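Alpha/beta hydrolase fold protein (Nakamurella multipartita, PDB 4Y7D) probably acts as a hydrolase, as expected of a member of the alpha/beta hydrolase fold family. Local coordinates at residues 235-246 and 258-266; 34-42 and 98-109. One frame throughout, in Å; residues are numbered along the deposited sequence. Where two conformers were deposited one is given.

Contact 1: 235-246 and 258-266; sequences LDRITAPTLVVS and SRFAAAQIA
I265, the first residue beyond the helix, drives its branched side chain into a pocket formed by L235, I238 and T242. With CG1 anti to the carbonyl carbon (chi1 -61°) and the chain extended beyond it, CD1 reaches I238 CD1 at 3.7 Å, while CG2 turns the other way to lie 3.7 Å from T242 OG1. That hydroxyl suits a buried place because it spends its proton on A240 O (2.9 Å), from above the carbonyl plane. Were an alanine here, I238 and T242 would probably lose their main apolar neighbour across the contact and a gap would open between loop and helix end. Further up the helix small residues allow close approach: A261 CB meets L235 CD2 at 3.6 Å, and S258 CB meets V244 CG1 at 3.6 Å. The backbones also close in where D236 CA lies 3.2 Å from Q264 O in a CA-H...O contact. Y114 of helix 110-119 closes over L235, I238 and A261. The outer side is looser and wet. One water joins Q264 OE1 to OD1 of D236 in one of its two conformers; another donates to both I238 O and A266 O, and a third lies between A266 O and A240 O. Strand 242-246 and helix 258-264 run antiparallel (164°), as befits the strand and helix of a beta-alpha-beta crossover, which strand 269-273 completes beside V244.

Contact 2: 34-42 and 98-109; sequences PPVLVVHGS and LAAAGVLCWSGG
The nucleophile elbow of the alpha/beta hydrolase fold and the loop facing it meet at one end of this contact, where S42 OG lies 3.4 Å from G108 CA; behind them P35 to V39 and A101 to W106 pair as parallel central strands. The ladder is regular: L104 N gives to L37 O almost straight (2.9 Å, N-H...O 170°), V39 N takes up L104 O, L37 N bonds to G102 O, and G102 N to P35 O. It fades at W106 N to V39 O, a weak 3.4 Å bond, as the chains leave the sheet. Beta-branched and leucine side chains fill both faces. V36 CG1, anti to the backbone N (chi1 -177°), reaches L104 CB at 4.0 Å, while on the face of L37, V39 and V103 the aromatic rings of helix 82-95, Y89 and F93, and S113 of helix 110-119 cover the strands. At the other end the P35 ring and L98 slide past each other in opposite directions. Beyond the strands, S107 has a positive phi (60°), the strained turn typical of the elbow, and its hydroxyl bonds to H278. Glycines fit beside it because a CB on G108 would strike S42 OG and one on G109 would strike V39 O. S42 OG in turn bonds to D223. H40 ND1 donates to G41 O at 2.8 Å, within the carbonyl plane and the ring plane, and R68 holds the H40 and G41 carbonyls. One water accepts from S42 N (2.7 Å) and G108 N (3.1 Å) and lies 2.6 Å from S107 OG. Two backbone N-H groups converging beside this serine are consistent with an oxyanion hole, the water occupying the place where a substrate oxygen would probably sit.

Both contacts belong to one sheet, in which strand 124-130 lies between strand 101-106 of contact 2 and strand 242-247 of contact 1. Their centres are 15 Å apart and their nearest atoms about 7 Å, so they do not touch. Helix 110-119 leads on from the elbow of contact 2, packs S113 on V103 and C105, and presents Y114 and A117 to contact 1, spanning the two. Contact 2 carries the probable catalytic serine: S107 OG lies 16.1 Å from I265 CD1, where contact 1 is remote framework packing, but 11.5 Å from S246 OG, at the strand end facing the side where this fold usually places the acid loop.

Contact 1: 235-246 and 258-266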
loop_
_atom_site.group_PDB
_atom_site.type_symbol
_atom_site.label_atom_id
_atom_site.label_comp_id
_atom_site.label_asym_id
_atom_site.label_seq_id
_atom_site.Cartn_x
_atom_site.Cartn_y
_atom_site.Cartn_z
ATOM N N LEU A 235 -6.839 16.809 1.225
ATOM C CA LEU A 235 -6.061 16.562 0.021
ATOM C C LEU A 235 -5.936 17.796 -0.853
ATOM O O LEU A 235 -5.003 17.914 -1.643
ATOM C CB LEU A 235 -6.699 15.429 -0.767
ATOM C CG LEU A 235 -6.242 14.013 -0.417
ATOM C CD1 LEU A 235 -6.597 13.619 0.987
ATOM C CD2 LEU A 235 -6.870 13.035 -1.393
ATOM N N ASP A 236 -6.827 18.748 -0.743
ATOM C CA ASP A 236 -6.752 19.952 -1.569
ATOM C C ASP A 236 -5.530 20.796 -1.255
ATOM O O ASP A 236 -5.163 21.656 -2.042
ATOM C CB ASP A 236 -8.028 20.775 -1.403
ATOM C CG ASP A 236 -8.330 21.100 0.049
ATOM O OD1 ASP A 236 -8.713 20.209 0.822
ATOM O OD2 ASP A 236 -8.164 22.270 0.426
ATOM N N ARG A 237 -4.890 20.542 -0.115
ATOM C CA ARG A 237 -3.649 21.237 0.252
ATOM C C ARG A 237 -2.421 20.700 -0.512
ATOM O O ARG A 237 -1.350 21.334 -0.524
ATOM C CB ARG A 237 -3.377 21.096 1.758
ATOM C CG ARG A 237 -4.400 21.789 2.654
ATOM C CD ARG A 237 -4.157 21.463 4.121
ATOM N NE ARG A 237 -2.887 22.009 4.633
ATOM C CZ ARG A 237 -2.394 21.818 5.868
ATOM N NH1 ARG A 237 -3.034 21.093 6.778
ATOM N NH2 ARG A 237 -1.230 22.356 6.200
ATOM N N ILE A 238 -2.553 19.536 -1.117
ATOM C CA ILE A 238 -1.397 18.852 -1.739
ATOM C C ILE A 238 -0.959 19.532 -3.013
ATOM O O ILE A 238 -1.790 19.776 -3.902
ATOM C CB ILE A 238 -1.714 17.349 -1.969
ATOM C CG1 ILE A 238 -1.963 16.657 -0.636
ATOM C CG2 ILE A 238 -0.639 16.645 -2.797
ATOM C CD1 ILE A 238 -2.439 15.217 -0.809
ATOM N N THR A 239 0.342 19.860 -3.091
ATOM C CA THR A 239 0.931 20.474 -4.277
ATOM C C THR A 239 1.926 19.608 -4.997
ATOM O O THR A 239 2.457 20.034 -6.033
ATOM C CB THR A 239 1.604 21.844 -3.937
ATOM O OG1 THR A 239 2.542 21.679 -2.852
ATOM C CG2 THR A 239 0.469 22.894 -3.628
ATOM N N ALA A 240 2.186 18.407 -4.476
ATOM C CA ALA A 240 3.092 17.480 -5.156
ATOM C C ALA A 240 2.486 17.011 -6.448
ATOM O O ALA A 240 1.287 16.796 -6.499
ATOM C CB ALA A 240 3.359 16.256 -4.285
ATOM N N PRO A 241 3.333 16.756 -7.464
ATOM C CA PRO A 241 2.929 16.039 -8.663
ATOM C C PRO A 241 2.459 14.673 -8.253
ATOM O O PRO A 241 3.115 14.015 -7.406
ATOM C CB PRO A 241 4.243 15.930 -9.455
ATOM C CG PRO A 241 5.094 16.997 -8.960
ATOM C CD PRO A 241 4.758 17.132 -7.509
ATOM N N THR A 242 1.265 14.282 -8.721
ATOM C CA THR A 242 0.509 13.166 -8.124
ATOM C C THR A 242 -0.115 12.328 -9.194
ATOM O O THR A 242 -0.738 12.874 -10.131
ATOM C CB THR A 242 -0.570 13.650 -7.117
ATOM O OG1 THR A 242 0.028 14.271 -5.970
ATOM C CG2 THR A 242 -1.402 12.480 -6.594
ATOM N N LEU A 243 0.087 11.006 -9.084
ATOM C CA LEU A 243 -0.511 10.019 -9.948
ATOM C C LEU A 243 -1.403 9.190 -9.052
ATOM O O LEU A 243 -0.926 8.625 -8.089
ATOM C CB LEU A 243 0.558 9.162 -10.621
ATOM C CG LEU A 243 0.149 7.883 -11.313
ATOM C CD1 LEU A 243 -0.805 8.175 -12.458
ATOM C CD2 LEU A 243 1.406 7.140 -11.804
ATOM N N VAL A 244 -2.681 9.104 -9.409
ATOM C CA VAL A 244 -3.695 8.323 -8.695
ATOM C C VAL A 244 -4.097 7.158 -9.626
ATOM O O VAL A 244 -4.402 7.405 -10.788
ATOM C CB VAL A 244 -4.904 9.184 -8.410
ATOM C CG1 VAL A 244 -5.897 8.416 -7.555
ATOM C CG2 VAL A 244 -4.496 10.481 -7.701
ATOM N N VAL A 245 -4.055 5.934 -9.124
ATOM C CA VAL A 245 -4.283 4.721 -9.932
ATOM C C VAL A 245 -5.423 3.914 -9.337
ATOM O O VAL A 245 -5.358 3.544 -8.150
ATOM C CB VAL A 245 -3.033 3.838 -10.018
ATOM C CG1 VAL A 245 -3.273 2.631 -10.922
ATOM C CG2 VAL A 245 -1.830 4.634 -10.482
ATOM N N SER A 246 -6.426 3.605 -10.181
ATOM C CA SER A 246 -7.582 2.833 -9.768
ATOM C C SER A 246 -7.940 1.733 -10.772
ATOM O O SER A 246 -8.060 1.943 -11.947
ATOM C CB SER A 246 -8.801 3.747 -9.564
ATOM O OG SER A 246 -9.973 3.003 -9.260
ATOM N N SER A 258 -10.517 7.112 -5.390
ATOM C CA SER A 258 -9.509 7.680 -6.301
ATOM C C SER A 258 -10.008 8.879 -7.140
ATOM O O SER A 258 -9.229 9.806 -7.424
ATOM C CB SER A 258 -8.985 6.598 -7.211
ATOM O OG SER A 258 -8.214 5.603 -6.515
ATOM N N ARG A 259 -11.257 8.841 -7.593
ATOM C CA ARG A 259 -11.839 9.973 -8.325
ATOM C C ARG A 259 -11.909 11.181 -7.420
ATOM O O ARG A 259 -11.601 12.271 -7.839
ATOM C CB ARG A 259 -13.245 9.648 -8.880
ATOM C CG ARG A 259 -13.208 8.934 -10.211
ATOM C CD ARG A 259 -14.585 8.914 -10.917
ATOM N NE ARG A 259 -15.432 7.993 -10.149
ATOM C CZ ARG A 259 -15.437 6.648 -10.260
ATOM N NH1 ARG A 259 -14.694 6.014 -11.188
ATOM N NH2 ARG A 259 -16.214 5.939 -9.424
ATOM N N PHE A 260 -12.292 10.974 -6.151
ATOM C CA PHE A 260 -12.311 12.033 -5.176
ATOM C C PHE A 260 -10.914 12.618 -5.007
ATOM O O PHE A 260 -10.765 13.826 -4.974
ATOM C CB PHE A 260 -12.820 11.523 -3.807
ATOM C CG PHE A 260 -12.713 12.513 -2.690
ATOM C CD1 PHE A 260 -13.589 13.565 -2.608
ATOM C CD2 PHE A 260 -11.784 12.362 -1.688
ATOM C CE1 PHE A 260 -13.491 14.466 -1.579
ATOM C CE2 PHE A 260 -11.692 13.259 -0.643
ATOM C CZ PHE A 260 -12.578 14.308 -0.591
ATOM N N ALA A 261 -9.921 11.759 -4.814
ATOM C CA ALA A 261 -8.555 12.194 -4.560
ATOM C C ALA A 261 -8.045 13.017 -5.737
ATOM O O ALA A 261 -7.507 14.102 -5.514
ATOM C CB ALA A 261 -7.656 11.005 -4.268
ATOM N N ALA A 262 -8.270 12.542 -6.971
ATOM C CA ALA A 262 -7.819 13.267 -8.140
ATOM C C ALA A 262 -8.506 14.630 -8.268
ATOM O O ALA A 262 -7.872 15.613 -8.680
ATOM C CB ALA A 262 -7.971 12.445 -9.388
ATOM N N ALA A 263 -9.782 14.711 -7.846
ATOM C CA ALA A 263 -10.532 15.951 -7.916
ATOM C C ALA A 263 -10.038 16.940 -6.907
ATOM O O ALA A 263 -10.186 18.138 -7.101
ATOM C CB ALA A 263 -12.026 15.667 -7.733
ATOM N N GLN A 264 -9.462 16.463 -5.808
ATOM C CA GLN A 264 -8.957 17.362 -4.757
ATOM C C GLN A 264 -7.555 17.891 -5.055
ATOM O O GLN A 264 -7.215 18.994 -4.633
ATOM C CB GLN A 264 -8.870 16.686 -3.392
ATOM C CG GLN A 264 -10.184 16.126 -2.861
ATOM C CD GLN A 264 -11.341 17.074 -3.099
ATOM O OE1 GLN A 264 -11.414 18.141 -2.496
ATOM N NE2 GLN A 264 -12.224 16.709 -4.040
ATOM N N ILE A 265 -6.729 17.061 -5.677
ATOM C CA ILE A 265 -5.298 17.377 -5.831
ATOM C C ILE A 265 -5.087 18.027 -7.184
ATOM O O ILE A 265 -5.119 17.374 -8.221
ATOM C CB ILE A 265 -4.426 16.123 -5.682
ATOM C CG1 ILE A 265 -4.640 15.539 -4.268
ATOM C CG2 ILE A 265 -2.955 16.505 -5.841
ATOM C CD1 ILE A 265 -4.001 14.176 -4.045
ATOM N N ALA A 266 -4.916 19.349 -7.155
ATOM C CA ALA A 266 -4.740 20.120 -8.365
ATOM C C ALA A 266 -3.575 19.586 -9.185
ATOM O O ALA A 266 -2.480 19.299 -8.632
ATOM C CB ALA A 266 -4.583 21.604 -8.031
HETATM O O HOH W 1 -4.232 20.733 -4.585
HETATM O O HOH W 2 -10.490 18.078 0.194
HETATM O O HOH W 3 -1.314 20.496 -6.583
HETATM O O HOH W 4 0.267 21.183 -8.050
HETATM O O HOH W 5 -0.399 17.330 -8.718
#

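Contact 2: 34-42 and 98-109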
loop_
_atom_site.group_PDB
_atom_site.type_symbol
_atom_site.label_atom_id
_atom_site.label_comp_id
_atom_site.label_asym_id
_atom_site.label_seq_id
_atom_site.Cartn_x
_atom_site.Cartn_y
_atom_site.Cartn_z
ATOM N N PRO A 34 17.122 7.870 -6.443
ATOM C CA PRO A 34 16.189 8.755 -5.767
ATOM C C PRO A 34 15.307 8.002 -4.801
ATOM O O PRO A 34 14.799 6.924 -5.132
ATOM C CB PRO A 34 15.363 9.333 -6.914
ATOM C CG PRO A 34 16.299 9.290 -8.086
ATOM C CD PRO A 34 17.045 7.998 -7.923
ATOM N N PRO A 35 15.182 8.524 -3.582
ATOM C CA PRO A 35 14.430 7.782 -2.563
ATOM C C PRO A 35 12.937 7.905 -2.638
ATOM O O PRO A 35 12.397 8.974 -2.981
ATOM C CB PRO A 35 14.962 8.377 -1.242
ATOM C CG PRO A 35 15.277 9.787 -1.612
ATOM C CD PRO A 35 15.834 9.740 -3.025
ATOM N N VAL A 36 12.270 6.812 -2.270
ATOM C CA VAL A 36 10.809 6.739 -2.175
ATOM C C VAL A 36 10.397 6.077 -0.877
ATOM O O VAL A 36 10.841 4.959 -0.585
ATOM C CB VAL A 36 10.262 5.891 -3.332
ATOM C CG1 VAL A 36 8.738 5.859 -3.297
ATOM C CG2 VAL A 36 10.799 6.418 -4.644
ATOM N N LEU A 37 9.554 6.765 -0.118
ATOM C CA LEU A 37 8.933 6.191 1.049
ATOM C C LEU A 37 7.750 5.344 0.577
ATOM O O LEU A 37 6.919 5.820 -0.169
ATOM C CB LEU A 37 8.424 7.261 1.986
ATOM C CG LEU A 37 7.583 6.809 3.192
ATOM C CD1 LEU A 37 8.490 6.133 4.226
ATOM C CD2 LEU A 37 6.804 7.979 3.727
ATOM N N VAL A 38 7.742 4.073 0.941
ATOM C CA VAL A 38 6.737 3.079 0.478
ATOM C C VAL A 38 5.876 2.721 1.701
ATOM O O VAL A 38 6.425 2.261 2.720
ATOM C CB VAL A 38 7.440 1.844 -0.057
ATOM C CG1 VAL A 38 6.436 0.828 -0.566
ATOM C CG2 VAL A 38 8.337 2.236 -1.202
ATOM N N VAL A 39 4.574 2.914 1.571
ATOM C CA VAL A 39 3.651 2.869 2.704
ATOM C C VAL A 39 2.561 1.814 2.468
ATOM O O VAL A 39 1.679 1.938 1.597
ATOM C CB VAL A 39 3.019 4.246 2.913
ATOM C CG1 VAL A 39 2.214 4.245 4.209
ATOM C CG2 VAL A 39 4.075 5.374 2.891
ATOM N N HIS A 40 2.645 0.750 3.248
ATOM C CA HIS A 40 1.757 -0.404 3.126
ATOM C C HIS A 40 0.315 -0.141 3.590
ATOM O O HIS A 40 0.006 0.785 4.367
ATOM C CB HIS A 40 2.375 -1.630 3.885
ATOM C CG HIS A 40 2.372 -1.485 5.355
ATOM N ND1 HIS A 40 1.225 -1.619 6.117
ATOM C CD2 HIS A 40 3.386 -1.269 6.239
ATOM C CE1 HIS A 40 1.527 -1.456 7.391
ATOM N NE2 HIS A 40 2.819 -1.241 7.492
ATOM N N GLY A 41 -0.553 -1.050 3.171
ATOM C CA GLY A 41 -1.950 -1.021 3.538
ATOM C C GLY A 41 -2.328 -1.733 4.818
ATOM O O GLY A 41 -1.511 -1.881 5.733
ATOM N N SER A 42 -3.589 -2.144 4.887
ATOM C CA SER A 42 -4.196 -2.551 6.154
ATOM C C SER A 42 -4.855 -3.924 6.039
ATOM O O SER A 42 -5.891 -4.032 5.374
ATOM C CB SER A 42 -5.276 -1.572 6.553
ATOM O OG SER A 42 -4.847 -0.235 6.650
ATOM N N LEU A 98 17.439 13.311 5.440
ATOM C CA LEU A 98 16.806 13.388 4.129
ATOM C C LEU A 98 15.856 14.573 4.042
ATOM O O LEU A 98 14.930 14.692 4.861
ATOM C CB LEU A 98 16.077 12.067 3.865
ATOM C CG LEU A 98 15.459 11.860 2.523
ATOM C CD1 LEU A 98 16.497 11.878 1.453
ATOM C CD2 LEU A 98 14.728 10.528 2.548
ATOM N N ALA A 99 16.075 15.436 3.033
ATOM C CA ALA A 99 15.231 16.641 2.833
ATOM C C ALA A 99 13.812 16.319 2.348
ATOM O O ALA A 99 12.804 16.847 2.868
ATOM C CB ALA A 99 15.894 17.595 1.845
ATOM N N ALA A 100 13.747 15.351 1.446
ATOM C CA ALA A 100 12.469 15.028 0.779
ATOM C C ALA A 100 12.574 13.721 0.009
ATOM O O ALA A 100 13.683 13.272 -0.345
ATOM C CB ALA A 100 12.083 16.157 -0.130
ATOM N N ALA A 101 11.419 13.128 -0.262
ATOM C CA ALA A 101 11.367 11.848 -0.937
ATOM C C ALA A 101 10.101 11.720 -1.721
ATOM O O ALA A 101 9.118 12.408 -1.466
ATOM C CB ALA A 101 11.465 10.708 0.058
ATOM N N GLY A 102 10.137 10.823 -2.699
ATOM C CA GLY A 102 8.886 10.413 -3.310
ATOM C C GLY A 102 8.075 9.583 -2.320
ATOM O O GLY A 102 8.617 9.096 -1.296
ATOM N N VAL A 103 6.779 9.446 -2.569
ATOM C CA VAL A 103 5.938 8.633 -1.732
ATOM C C VAL A 103 5.065 7.718 -2.622
ATOM O O VAL A 103 4.414 8.181 -3.559
ATOM C CB VAL A 103 5.021 9.483 -0.844
ATOM C CG1 VAL A 103 4.121 8.563 -0.032
ATOM C CG2 VAL A 103 5.846 10.386 0.050
ATOM N N LEU A 104 5.091 6.436 -2.331
ATOM C CA LEU A 104 4.226 5.417 -2.947
ATOM C C LEU A 104 3.377 4.827 -1.832
ATOM O O LEU A 104 3.907 4.208 -0.889
ATOM C CB LEU A 104 5.017 4.302 -3.586
ATOM C CG LEU A 104 4.241 3.097 -4.110
ATOM C CD1 LEU A 104 3.412 3.534 -5.302
ATOM C CD2 LEU A 104 5.123 1.948 -4.477
ATOM N N CYS A 105 2.068 4.941 -1.992
ATOM C CA CYS A 105 1.132 4.337 -1.048
ATOM C C CYS A 105 0.076 3.504 -1.748
ATOM O O CYS A 105 -0.231 3.714 -2.919
ATOM C CB CYS A 105 0.490 5.383 -0.178
ATOM S SG CYS A 105 -0.632 6.569 -0.969
ATOM N N TRP A 106 -0.496 2.563 -0.993
ATOM C CA TRP A 106 -1.593 1.745 -1.516
ATOM C C TRP A 106 -2.567 1.538 -0.402
ATOM O O TRP A 106 -2.144 1.395 0.730
ATOM C CB TRP A 106 -1.025 0.426 -1.982
ATOM C CG TRP A 106 -1.965 -0.627 -2.520
ATOM C CD1 TRP A 106 -3.147 -0.449 -3.176
ATOM C CD2 TRP A 106 -1.711 -2.009 -2.543
ATOM N NE1 TRP A 106 -3.654 -1.652 -3.602
ATOM C CE2 TRP A 106 -2.788 -2.632 -3.217
ATOM C CE3 TRP A 106 -0.648 -2.804 -2.081
ATOM C CZ2 TRP A 106 -2.849 -4.012 -3.415
ATOM C CZ3 TRP A 106 -0.689 -4.175 -2.304
ATOM C CH2 TRP A 106 -1.794 -4.771 -2.945
ATOM N N SER A 107 -3.878 1.596 -0.718
ATOM C CA SER A 107 -4.937 1.111 0.176
ATOM C C SER A 107 -4.941 1.851 1.527
ATOM O O SER A 107 -4.986 3.113 1.565
ATOM C CB SER A 107 -4.746 -0.418 0.319
ATOM O OG SER A 107 -5.951 -1.068 0.708
ATOM N N GLY A 108 -4.855 1.124 2.647
ATOM C CA GLY A 108 -4.768 1.758 3.958
ATOM C C GLY A 108 -3.495 2.566 4.228
ATOM O O GLY A 108 -3.444 3.279 5.202
ATOM N N GLY A 109 -2.523 2.558 3.321
ATOM C CA GLY A 109 -1.416 3.519 3.409
ATOM C C GLY A 109 -1.766 4.960 2.995
ATOM O O GLY A 109 -0.983 5.886 3.184
HETATM O O HOH W 6 -5.681 -1.836 3.195
#